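Local coordinates for putative pyrroline carboxylate reductase (Streptococcus pyogenes, PDB 2AHR), which catalyses the NAD(P)H-dependent reduction of 1-pyrroline-5-carboxylate to L-proline, the last step of proline biosynthesis, at the interface of chains A and B. Sequence-based numbering; all coordinates share one arbitrary frame. Chains: chain A/B, putative pyrroline carboxylate reductase.

The interface of chains A and B. Residues chain A 164, 171, 245-246, 249; chain B 175, 178-179, 182, 236.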
ATOM      1  N   LEU A 164     -10.143  19.466 -18.001  1.00 34.12           N
ATOM      2  CA  LEU A 164     -11.433  18.820 -18.247  1.00 34.25           C
ATOM      3  C   LEU A 164     -11.758  18.602 -19.708  1.00 33.83           C
ATOM      4  O   LEU A 164     -12.459  17.662 -20.035  1.00 33.22           O
ATOM      5  CB  LEU A 164     -12.575  19.623 -17.635  1.00 34.95           C
ATOM      6  CG  LEU A 164     -12.774  19.670 -16.128  1.00 37.20           C
ATOM      7  CD1 LEU A 164     -14.064  20.468 -15.885  1.00 40.49           C
ATOM      8  CD2 LEU A 164     -12.905  18.283 -15.599  1.00 38.74           C
ATOM      9  N   TYR A 171      -7.160  10.944 -21.482  1.00 32.03           N
ATOM     10  CA  TYR A 171      -7.579  10.118 -20.345  1.00 32.09           C
ATOM     11  C   TYR A 171      -8.721   9.226 -20.750  1.00 31.96           C
ATOM     12  O   TYR A 171      -8.751   8.059 -20.383  1.00 32.17           O
ATOM     13  CB  TYR A 171      -7.946  10.968 -19.118  1.00 31.56           C
ATOM     14  CG  TYR A 171      -6.902  12.029 -18.822  1.00 32.22           C
ATOM     15  CD1 TYR A 171      -5.560  11.819 -19.141  1.00 33.22           C
ATOM     16  CD2 TYR A 171      -7.247  13.227 -18.208  1.00 33.85           C
ATOM     17  CE1 TYR A 171      -4.583  12.776 -18.875  1.00 33.93           C
ATOM     18  CE2 TYR A 171      -6.280  14.202 -17.932  1.00 34.62           C
ATOM     19  CZ  TYR A 171      -4.948  13.963 -18.278  1.00 35.31           C
ATOM     20  OH  TYR A 171      -3.981  14.910 -18.028  1.00 34.56           O
ATOM     21  N   VAL A 245      -8.761   9.373 -11.162  1.00 29.31           N
ATOM     22  CA  VAL A 245      -9.100  10.389 -12.170  1.00 29.82           C
ATOM     23  C   VAL A 245      -8.922  11.808 -11.608  1.00 30.73           C
ATOM     24  O   VAL A 245      -8.300  12.678 -12.224  1.00 31.09           O
ATOM     25  CB  VAL A 245     -10.537  10.160 -12.647  1.00 29.72           C
ATOM     26  CG1 VAL A 245     -11.019  11.324 -13.524  1.00 30.34           C
ATOM     27  CG2 VAL A 245     -10.603   8.814 -13.388  1.00 29.38           C
ATOM     28  N   SER A 246      -9.413  12.009 -10.393  1.00 31.66           N
ATOM     29  CA  SER A 246      -9.358  13.303  -9.722  1.00 32.98           C
ATOM     30  C   SER A 246      -7.920  13.757  -9.455  1.00 33.24           C
ATOM     31  O   SER A 246      -7.558  14.921  -9.681  1.00 33.92           O
ATOM     32  CB  SER A 246     -10.133  13.202  -8.399  1.00 33.01           C
ATOM     33  OG  SER A 246     -10.013  14.401  -7.685  1.00 34.11           O
ATOM     34  N   ILE A 249      -6.399  14.789 -12.684  1.00 32.70           N
ATOM     35  CA  ILE A 249      -6.842  16.132 -13.036  1.00 32.53           C
ATOM     36  C   ILE A 249      -6.078  17.177 -12.202  1.00 33.29           C
ATOM     37  O   ILE A 249      -5.597  18.177 -12.752  1.00 33.59           O
ATOM     38  CB  ILE A 249      -8.409  16.295 -12.894  1.00 33.18           C
ATOM     39  CG1 ILE A 249      -9.169  15.474 -13.951  1.00 31.73           C
ATOM     40  CG2 ILE A 249      -8.841  17.783 -12.966  1.00 31.84           C
ATOM     41  CD1 ILE A 249      -8.889  15.869 -15.427  1.00 32.15           C
TER
ATOM     42  N   PHE B 175     -16.667   7.069 -14.479  1.00 28.78           N
ATOM     43  CA  PHE B 175     -15.506   7.800 -15.000  1.00 28.24           C
ATOM     44  C   PHE B 175     -15.865   9.254 -15.287  1.00 29.10           C
ATOM     45  O   PHE B 175     -15.159  10.170 -14.864  1.00 28.64           O
ATOM     46  CB  PHE B 175     -15.000   7.084 -16.263  1.00 28.22           C
ATOM     47  CG  PHE B 175     -13.751   7.685 -16.864  1.00 29.22           C
ATOM     48  CD1 PHE B 175     -12.505   7.469 -16.288  1.00 29.18           C
ATOM     49  CD2 PHE B 175     -13.833   8.455 -18.019  1.00 32.31           C
ATOM     50  CE1 PHE B 175     -11.356   8.012 -16.845  1.00 32.01           C
ATOM     51  CE2 PHE B 175     -12.678   8.999 -18.595  1.00 32.40           C
ATOM     52  CZ  PHE B 175     -11.437   8.769 -18.000  1.00 31.67           C
ATOM     53  N   ALA B 178     -16.384  11.116 -12.197  1.00 30.39           N
ATOM     54  CA  ALA B 178     -15.103  11.415 -11.514  1.00 29.89           C
ATOM     55  C   ALA B 178     -14.460  12.664 -12.124  1.00 30.30           C
ATOM     56  O   ALA B 178     -13.901  13.497 -11.405  1.00 29.76           O
ATOM     57  CB  ALA B 178     -14.171  10.245 -11.618  1.00 29.13           C
ATOM     58  N   LEU B 179     -14.577  12.800 -13.452  1.00 29.93           N
ATOM     59  CA  LEU B 179     -14.055  13.953 -14.170  1.00 30.51           C
ATOM     60  C   LEU B 179     -14.830  15.206 -13.784  1.00 30.76           C
ATOM     61  O   LEU B 179     -14.236  16.250 -13.548  1.00 32.21           O
ATOM     62  CB  LEU B 179     -14.159  13.743 -15.696  1.00 30.38           C
ATOM     63  CG  LEU B 179     -13.126  12.796 -16.327  1.00 31.84           C
ATOM     64  CD1 LEU B 179     -13.440  12.573 -17.793  1.00 31.10           C
ATOM     65  CD2 LEU B 179     -11.700  13.346 -16.179  1.00 31.68           C
ATOM     66  N   ALA B 182     -13.963  16.266 -10.208  1.00 30.31           N
ATOM     67  CA  ALA B 182     -12.651  16.921 -10.259  1.00 29.51           C
ATOM     68  C   ALA B 182     -12.832  18.386 -10.654  1.00 29.52           C
ATOM     69  O   ALA B 182     -12.242  19.276 -10.045  1.00 29.49           O
ATOM     70  CB  ALA B 182     -11.727  16.201 -11.256  1.00 29.69           C
ATOM     71  N   LEU B 236      -2.266   8.934 -13.929  1.00 31.68           N
ATOM     72  CA  LEU B 236      -3.052   7.718 -14.227  1.00 31.36           C
ATOM     73  C   LEU B 236      -2.241   6.407 -14.216  1.00 32.01           C
ATOM     74  O   LEU B 236      -2.718   5.386 -13.727  1.00 32.50           O
ATOM     75  CB  LEU B 236      -3.737   7.856 -15.604  1.00 30.89           C
ATOM     76  CG  LEU B 236      -4.802   8.953 -15.681  1.00 30.27           C
ATOM     77  CD1 LEU B 236      -5.382   9.062 -17.070  1.00 27.32           C
ATOM     78  CD2 LEU B 236      -5.916   8.721 -14.623  1.00 29.25           C
TER
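A:Val245, on helix 241-258, sets its two methyls against helix 158-185 of chain B. CG1, anti to the backbone N (chi1 171°), presses on the B:Leu179 methyl CD2 at 3.4 Å, tighter than usual for two carbons. The other methyl, CG2, lies tilted from the ring plane at the rim of B:Phe175, 3.6 Å from CE1, the flat ring offering it a broad apolar surface. On another side of the valine, B:Ala178 CB lies 3.8 Å from A:Val245 CB. A beta-branched residue suits this place because its methyls diverge to different partners, while alanine lets the helices come close.

One turn on, A:Ile249 rests its branch point over B:Ala182, CB to CB 3.7 Å, and its long arm carries CD1 to B:Leu179 CD2 at 3.9 Å; the leucine methyl thus serves two partners. A:Ser246 is small enough to bring its backbone alongside the same alanine, CA to B:Ala182 CB 4.0 Å.

In a separate contact, B:Leu236 of helix 228-239 extends one methyl, CD1, above the A:Tyr171 ring plane, just outside the CG–CD1 bond and 3.5 Å from CD1.

The thin margin is A:Leu164, which hides little surface: its slender CD2 tip touches the backbone O of B:Leu179 at 3.2 Å.

No polar bond joins the chains here, so shape and apolar burial hold the patch. Repeated by the two-fold axis, it helps to join the helical dimerisation regions typical of this reductase family.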